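Local coordinates for protein exoglucanase A (Cellulomonas fimi, PDB 7CBD) that hydrolyses beta-1,4-glucosidic bonds of cellulose with inversion of anomeric configuration, releasing cellobiose from non-reducing chain ends, through the family 6 glycoside hydrolase catalytic domain described here, at residues Pro152-Asn157 and Pro168-Gly173; Pro255-Lys260 and Trp264-Asp269. All coordinates share one frame; numbering follows the deposited sequence. Where two conformers were deposited one is given.

Contact 1 of 2, residues Pro152-Asn157 and Pro168-Gly173; sequences PNLTTN and PYYRQG
L154, in the short and weakly bonded helix 153-156, comes nearest to Y170 of the long helix 161-182, with their CA atoms 8.7 Å apart. The short helix follows strand 141-146 of the parallel sheet in this family 6 catalytic domain, and the long helix leads on to the neighbouring strand 187-192, so the contact lies within a beta-alpha-beta crossover. No hydrogen bond spans the two segments, and side chains alone fill the gap. With CG of L154 beside its backbone N (chi1 -52°), the CD2 branch is brought to CD1 of the Y170 ring at 3.8 Å, while CD1 of L154 comes within 4.3 Å of CG of R171. The guanidinium of R171 runs on to a salt bridge with E214 of helix 202-218, and the Y170 hydroxyl bonds to G98 O. N153 brings ND2 to within 4.3 Å of CE1 of Y170, but this amide nitrogen is spent on D149, the predicted proton donor, and on S150 O. The amide is gripped at its other end too: N157 ND2, with the acceptor almost in its own amide plane, donates to N153 OD1 at 2.9 Å.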
loop_
_atom_site.group_PDB
_atom_site.type_symbol
_atom_site.label_atom_id
_atom_site.label_comp_id
_atom_site.label_asym_id
_atom_site.label_seq_id
_atom_site.Cartn_x
_atom_site.Cartn_y
_atom_site.Cartn_z
ATOM N N PRO A 152 10.182 3.596 -8.928
ATOM C CA PRO A 152 11.093 2.444 -9.029
ATOM C C PRO A 152 10.963 1.651 -10.322
ATOM O O PRO A 152 11.850 0.837 -10.611
ATOM C CB PRO A 152 10.726 1.594 -7.809
ATOM C CG PRO A 152 10.119 2.574 -6.834
ATOM C CD PRO A 152 9.352 3.522 -7.708
ATOM N N ASN A 153 9.897 1.847 -11.101
ATOM C CA ASN A 153 9.865 1.249 -12.432
ATOM C C ASN A 153 10.998 1.772 -13.297
ATOM O O ASN A 153 11.422 1.093 -14.236
ATOM C CB ASN A 153 8.541 1.565 -13.121
ATOM C CG ASN A 153 7.400 0.760 -12.574
ATOM O OD1 ASN A 153 7.316 -0.446 -12.805
ATOM N ND2 ASN A 153 6.512 1.416 -11.839
ATOM N N LEU A 154 11.502 2.972 -13.001
ATOM C CA LEU A 154 12.500 3.594 -13.859
ATOM C C LEU A 154 13.887 2.998 -13.677
ATOM O O LEU A 154 14.759 3.234 -14.523
ATOM C CB LEU A 154 12.511 5.115 -13.646
ATOM C CG LEU A 154 11.142 5.806 -13.752
ATOM C CD1 LEU A 154 11.313 7.318 -13.706
ATOM C CD2 LEU A 154 10.349 5.374 -14.986
ATOM N N THR A 155 14.107 2.228 -12.609
ATOM C CA THR A 155 15.389 1.586 -12.358
ATOM C C THR A 155 15.328 0.067 -12.405
ATOM O O THR A 155 16.377 -0.579 -12.308
ATOM C CB THR A 155 15.912 1.995 -10.979
ATOM O OG1 THR A 155 14.862 1.807 -10.022
ATOM C CG2 THR A 155 16.343 3.454 -10.978
ATOM N N THR A 156 14.146 -0.520 -12.526
ATOM C CA THR A 156 13.996 -1.962 -12.613
ATOM C C THR A 156 13.293 -2.427 -13.876
ATOM O O THR A 156 13.550 -3.541 -14.336
ATOM C CB THR A 156 13.189 -2.484 -11.417
ATOM O OG1 THR A 156 11.902 -1.850 -11.398
ATOM C CG2 THR A 156 13.925 -2.223 -10.104
ATOM N N ASN A 157 12.402 -1.614 -14.437
ATOM C CA ASN A 157 11.521 -2.032 -15.518
ATOM C C ASN A 157 11.668 -1.154 -16.749
ATOM O O ASN A 157 10.764 -1.115 -17.585
ATOM C CB ASN A 157 10.075 -2.047 -15.029
ATOM C CG ASN A 157 9.860 -3.065 -13.946
ATOM O OD1 ASN A 157 10.487 -4.132 -13.958
ATOM N ND2 ASN A 157 8.991 -2.748 -12.989
ATOM N N PRO A 168 9.917 10.470 -18.132
ATOM C CA PRO A 168 9.926 11.921 -17.902
ATOM C C PRO A 168 8.676 12.410 -17.198
ATOM O O PRO A 168 8.741 13.374 -16.426
ATOM C CB PRO A 168 10.070 12.506 -19.314
ATOM C CG PRO A 168 9.571 11.434 -20.218
ATOM C CD PRO A 168 9.965 10.146 -19.571
ATOM N N TYR A 169 7.543 11.742 -17.409
ATOM C CA TYR A 169 6.304 12.167 -16.774
ATOM C C TYR A 169 6.228 11.749 -15.315
ATOM O O TYR A 169 5.645 12.475 -14.507
ATOM C CB TYR A 169 5.109 11.671 -17.583
ATOM C CG TYR A 169 5.194 12.168 -19.001
ATOM C CD1 TYR A 169 5.065 13.520 -19.280
ATOM C CD2 TYR A 169 5.449 11.301 -20.052
ATOM C CE1 TYR A 169 5.161 13.994 -20.568
ATOM C CE2 TYR A 169 5.548 11.764 -21.341
ATOM C CZ TYR A 169 5.404 13.112 -21.594
ATOM O OH TYR A 169 5.504 13.580 -22.878
ATOM N N TYR A 170 6.818 10.608 -14.948
ATOM C CA TYR A 170 6.906 10.278 -13.529
ATOM C C TYR A 170 7.773 11.297 -12.807
ATOM O O TYR A 170 7.411 11.783 -11.732
ATOM C CB TYR A 170 7.485 8.879 -13.322
ATOM C CG TYR A 170 6.605 7.700 -13.683
ATOM C CD1 TYR A 170 7.040 6.411 -13.418
ATOM C CD2 TYR A 170 5.358 7.858 -14.289
ATOM C CE1 TYR A 170 6.279 5.305 -13.746
ATOM C CE2 TYR A 170 4.568 6.744 -14.617
ATOM C CZ TYR A 170 5.049 5.472 -14.352
ATOM O OH TYR A 170 4.321 4.347 -14.682
ATOM N N ARG A 171 8.920 11.647 -13.389
ATOM C CA ARG A 171 9.803 12.606 -12.737
ATOM C C ARG A 171 9.137 13.975 -12.621
ATOM O O ARG A 171 9.144 14.595 -11.552
ATOM C CB ARG A 171 11.120 12.699 -13.500
ATOM C CG ARG A 171 12.035 11.501 -13.312
ATOM C CD ARG A 171 13.319 11.766 -14.067
ATOM N NE ARG A 171 14.304 10.692 -14.003
ATOM C CZ ARG A 171 15.314 10.657 -13.140
ATOM N NH1 ARG A 171 15.454 11.615 -12.231
ATOM N NH2 ARG A 171 16.183 9.658 -13.182
ATOM N N GLN A 172 8.545 14.460 -13.713
ATOM C CA GLN A 172 7.957 15.796 -13.687
ATOM C C GLN A 172 6.647 15.813 -12.908
ATOM O O GLN A 172 6.343 16.794 -12.217
ATOM C CB GLN A 172 7.773 16.316 -15.112
ATOM C CG GLN A 172 9.093 16.455 -15.870
ATOM C CD GLN A 172 8.911 16.695 -17.353
ATOM O OE1 GLN A 172 7.928 17.301 -17.779
ATOM N NE2 GLN A 172 9.865 16.221 -18.150
ATOM N N GLY A 173 5.869 14.732 -12.996
ATOM C CA GLY A 173 4.612 14.679 -12.274
ATOM C C GLY A 173 4.809 14.570 -10.779
ATOM O O GLY A 173 4.123 15.244 -10.007
#

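Contact 2 of 2, residues Pro255-Lys260 and Trp264-Asp269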
loop_
_atom_site.group_PDB
_atom_site.type_symbol
_atom_site.label_atom_id
_atom_site.label_comp_id
_atom_site.label_asym_id
_atom_site.label_seq_id
_atom_site.Cartn_x
_atom_site.Cartn_y
_atom_site.Cartn_z
ATOM N N PRO A 255 23.212 -20.722 0.801
ATOM C CA PRO A 255 22.424 -19.655 1.439
ATOM C C PRO A 255 20.937 -19.860 1.192
ATOM O O PRO A 255 20.512 -20.118 0.066
ATOM C CB PRO A 255 22.937 -18.378 0.755
ATOM C CG PRO A 255 24.267 -18.769 0.135
ATOM C CD PRO A 255 24.101 -20.205 -0.254
ATOM N N ILE A 256 20.135 -19.732 2.254
ATOM C CA ILE A 256 18.693 -19.841 2.057
ATOM C C ILE A 256 18.163 -18.736 1.157
ATOM O O ILE A 256 17.125 -18.915 0.511
ATOM C CB ILE A 256 17.897 -19.939 3.381
ATOM C CG1 ILE A 256 17.950 -18.621 4.168
ATOM C CG2 ILE A 256 18.382 -21.132 4.201
ATOM C CD1 ILE A 256 16.895 -18.518 5.272
ATOM N N ARG A 257 18.855 -17.593 1.080
ATOM C CA ARG A 257 18.406 -16.536 0.175
ATOM C C ARG A 257 18.497 -16.950 -1.291
ATOM O O ARG A 257 17.822 -16.348 -2.132
ATOM C CB ARG A 257 19.182 -15.235 0.416
ATOM C CG ARG A 257 20.653 -15.330 0.057
ATOM C CD ARG A 257 21.381 -13.999 0.280
ATOM N NE ARG A 257 22.818 -14.098 0.025
ATOM C CZ ARG A 257 23.453 -13.486 -0.974
ATOM N NH1 ARG A 257 22.783 -12.722 -1.824
ATOM N NH2 ARG A 257 24.765 -13.638 -1.124
ATOM N N SER A 258 19.290 -17.974 -1.613
ATOM C CA SER A 258 19.370 -18.463 -2.984
ATOM C C SER A 258 18.188 -19.341 -3.368
ATOM O O SER A 258 18.136 -19.816 -4.507
ATOM C CB SER A 258 20.673 -19.224 -3.212
ATOM O OG SER A 258 20.649 -20.482 -2.570
ATOM N N SER A 259 17.252 -19.568 -2.450
ATOM C CA SER A 259 16.033 -20.295 -2.763
ATOM C C SER A 259 15.287 -19.635 -3.921
ATOM O O SER A 259 15.412 -18.434 -4.182
ATOM C CB SER A 259 15.121 -20.320 -1.536
ATOM O OG SER A 259 14.789 -19.004 -1.111
ATOM N N LYS A 260 14.471 -20.445 -4.599
ATOM C CA LYS A 260 13.613 -19.958 -5.676
ATOM C C LYS A 260 12.753 -18.781 -5.223
ATOM O O LYS A 260 12.525 -17.833 -5.984
ATOM C CB LYS A 260 12.739 -21.119 -6.164
ATOM C CG LYS A 260 11.897 -20.847 -7.401
ATOM C CD LYS A 260 11.048 -22.072 -7.764
ATOM C CE LYS A 260 10.389 -21.908 -9.127
ATOM N NZ LYS A 260 9.666 -23.133 -9.581
ATOM N N TRP A 264 18.122 -14.604 -4.171
ATOM C CA TRP A 264 19.327 -13.979 -3.597
ATOM C C TRP A 264 19.064 -12.675 -2.830
ATOM O O TRP A 264 20.018 -12.057 -2.346
ATOM C CB TRP A 264 20.475 -13.790 -4.605
ATOM C CG TRP A 264 20.937 -15.079 -5.253
ATOM C CD1 TRP A 264 20.465 -15.632 -6.411
ATOM C CD2 TRP A 264 21.963 -15.962 -4.779
ATOM N NE1 TRP A 264 21.134 -16.804 -6.685
ATOM C CE2 TRP A 264 22.059 -17.027 -5.700
ATOM C CE3 TRP A 264 22.810 -15.955 -3.668
ATOM C CZ2 TRP A 264 22.968 -18.072 -5.542
ATOM C CZ3 TRP A 264 23.712 -16.995 -3.513
ATOM C CH2 TRP A 264 23.782 -18.039 -4.445
ATOM N N ASN A 265 17.813 -12.244 -2.706
ATOM C CA ASN A 265 17.463 -11.041 -1.958
ATOM C C ASN A 265 17.719 -11.261 -0.465
ATOM O O ASN A 265 17.344 -12.294 0.087
ATOM C CB ASN A 265 15.967 -10.816 -2.185
ATOM C CG ASN A 265 15.493 -9.419 -1.860
ATOM O OD1 ASN A 265 16.095 -8.682 -1.077
ATOM N ND2 ASN A 265 14.370 -9.049 -2.469
ATOM N N PHE A 266 18.345 -10.277 0.200
ATOM C CA PHE A 266 18.526 -10.329 1.654
ATOM C C PHE A 266 17.327 -9.804 2.435
ATOM O O PHE A 266 17.289 -9.966 3.662
ATOM C CB PHE A 266 19.738 -9.501 2.097
ATOM C CG PHE A 266 21.058 -10.182 1.900
ATOM C CD1 PHE A 266 21.521 -11.119 2.811
ATOM C CD2 PHE A 266 21.857 -9.852 0.818
ATOM C CE1 PHE A 266 22.752 -11.732 2.631
ATOM C CE2 PHE A 266 23.087 -10.458 0.636
ATOM C CZ PHE A 266 23.534 -11.397 1.552
ATOM N N ASP A 267 16.368 -9.154 1.778
ATOM C CA ASP A 267 15.239 -8.528 2.468
ATOM C C ASP A 267 14.029 -9.440 2.303
ATOM O O ASP A 267 13.375 -9.439 1.256
ATOM C CB ASP A 267 14.936 -7.135 1.915
ATOM C CG ASP A 267 16.020 -6.112 2.225
ATOM O OD1 ASP A 267 16.992 -6.430 2.941
ATOM O OD2 ASP A 267 15.897 -4.970 1.741
ATOM N N PHE A 268 13.725 -10.204 3.350
ATOM C CA PHE A 268 12.613 -11.144 3.348
ATOM C C PHE A 268 11.311 -10.514 3.826
ATOM O O PHE A 268 10.255 -11.151 3.734
ATOM C CB PHE A 268 12.894 -12.315 4.298
ATOM C CG PHE A 268 14.017 -13.237 3.880
ATOM C CD1 PHE A 268 14.722 -13.077 2.694
ATOM C CD2 PHE A 268 14.348 -14.299 4.708
ATOM C CE1 PHE A 268 15.739 -13.965 2.354
ATOM C CE2 PHE A 268 15.351 -15.185 4.372
ATOM C CZ PHE A 268 16.053 -15.018 3.197
ATOM N N ASP A 269 11.356 -9.305 4.371
ATOM C CA ASP A 269 10.165 -8.713 4.966
ATOM C C ASP A 269 10.325 -7.203 4.999
ATOM O O ASP A 269 11.384 -6.664 4.671
ATOM C CB ASP A 269 9.870 -9.305 6.354
ATOM C CG ASP A 269 11.026 -9.153 7.325
ATOM O OD1 ASP A 269 11.608 -8.056 7.381
ATOM O OD2 ASP A 269 11.330 -10.127 8.055
#
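Contact 2 is a hydrogen-bonded and CH-pi contact in which an arginine is sandwiched between aromatic side chains, inside one surface loop between strand 254-255 and helix 270-283 of the family 6 catalytic domain, away from the annotated catalytic residues. A 3-10 turn at 256-258 faces the irregular segment 264-269, and the chain returns so sharply that W264 N donates to R257 O at 2.7 Å, from above the carbonyl plane. R257 is the hub. Its chain is extended from CG to NE and sends the guanidinium between two aromatic side chains. F266 lies almost flat against one face, the planes 17° apart and CZ of F266 3.2 Å from NE of R257, while R257 CD makes a CH-pi contact over the same ring. On the opposite face W264 stands nearly upright, its plane turned 78° from the guanidinium, presenting its CE3 edge to CZ of R257 at 3.7 Å. In the guanidinium plane, R257 NH1 donates to W264 O on a lone pair, at 2.9 Å, which fixes the rotation of the group. With an alanine here, W264 O would probably lose this donor and a gap would open between the two aromatic side chains, leaving F266 without the group that covers its face. The indole is held from another side by S258, whose CB sits over its six-membered ring, 3.4 Å from the centroid. With chi1 at 73°, S258 directs OG back to P255 O, which also accepts from S258 N. Deeper in, I256 points CD1 at the edge of the F268 ring, whose stacking partner is Y262. N265 O, buried against R257 CB at 3.5 Å, has no partner in the model.

Both contacts join segments close in the sequence, but in different surroundings. Contact 1 joins two helices of the crossover between adjacent strands of the central sheet through a small apolar interface; its polar groups find partners elsewhere in the protein, among them the predicted proton donor and helix 202-218. Contact 2 folds one loop upon itself, buries more surface (453 against 177 Å²), and carries hydrogen bonds and aromatic contacts directly across its two segments. Both are partly buried, but contact 1 has no exposed touching residue, whereas in contact 2 W264 and F266 are exposed and F268 is buried. They share no element and do not touch: their centres lie 26 Å apart, their nearest atoms about 10 Å.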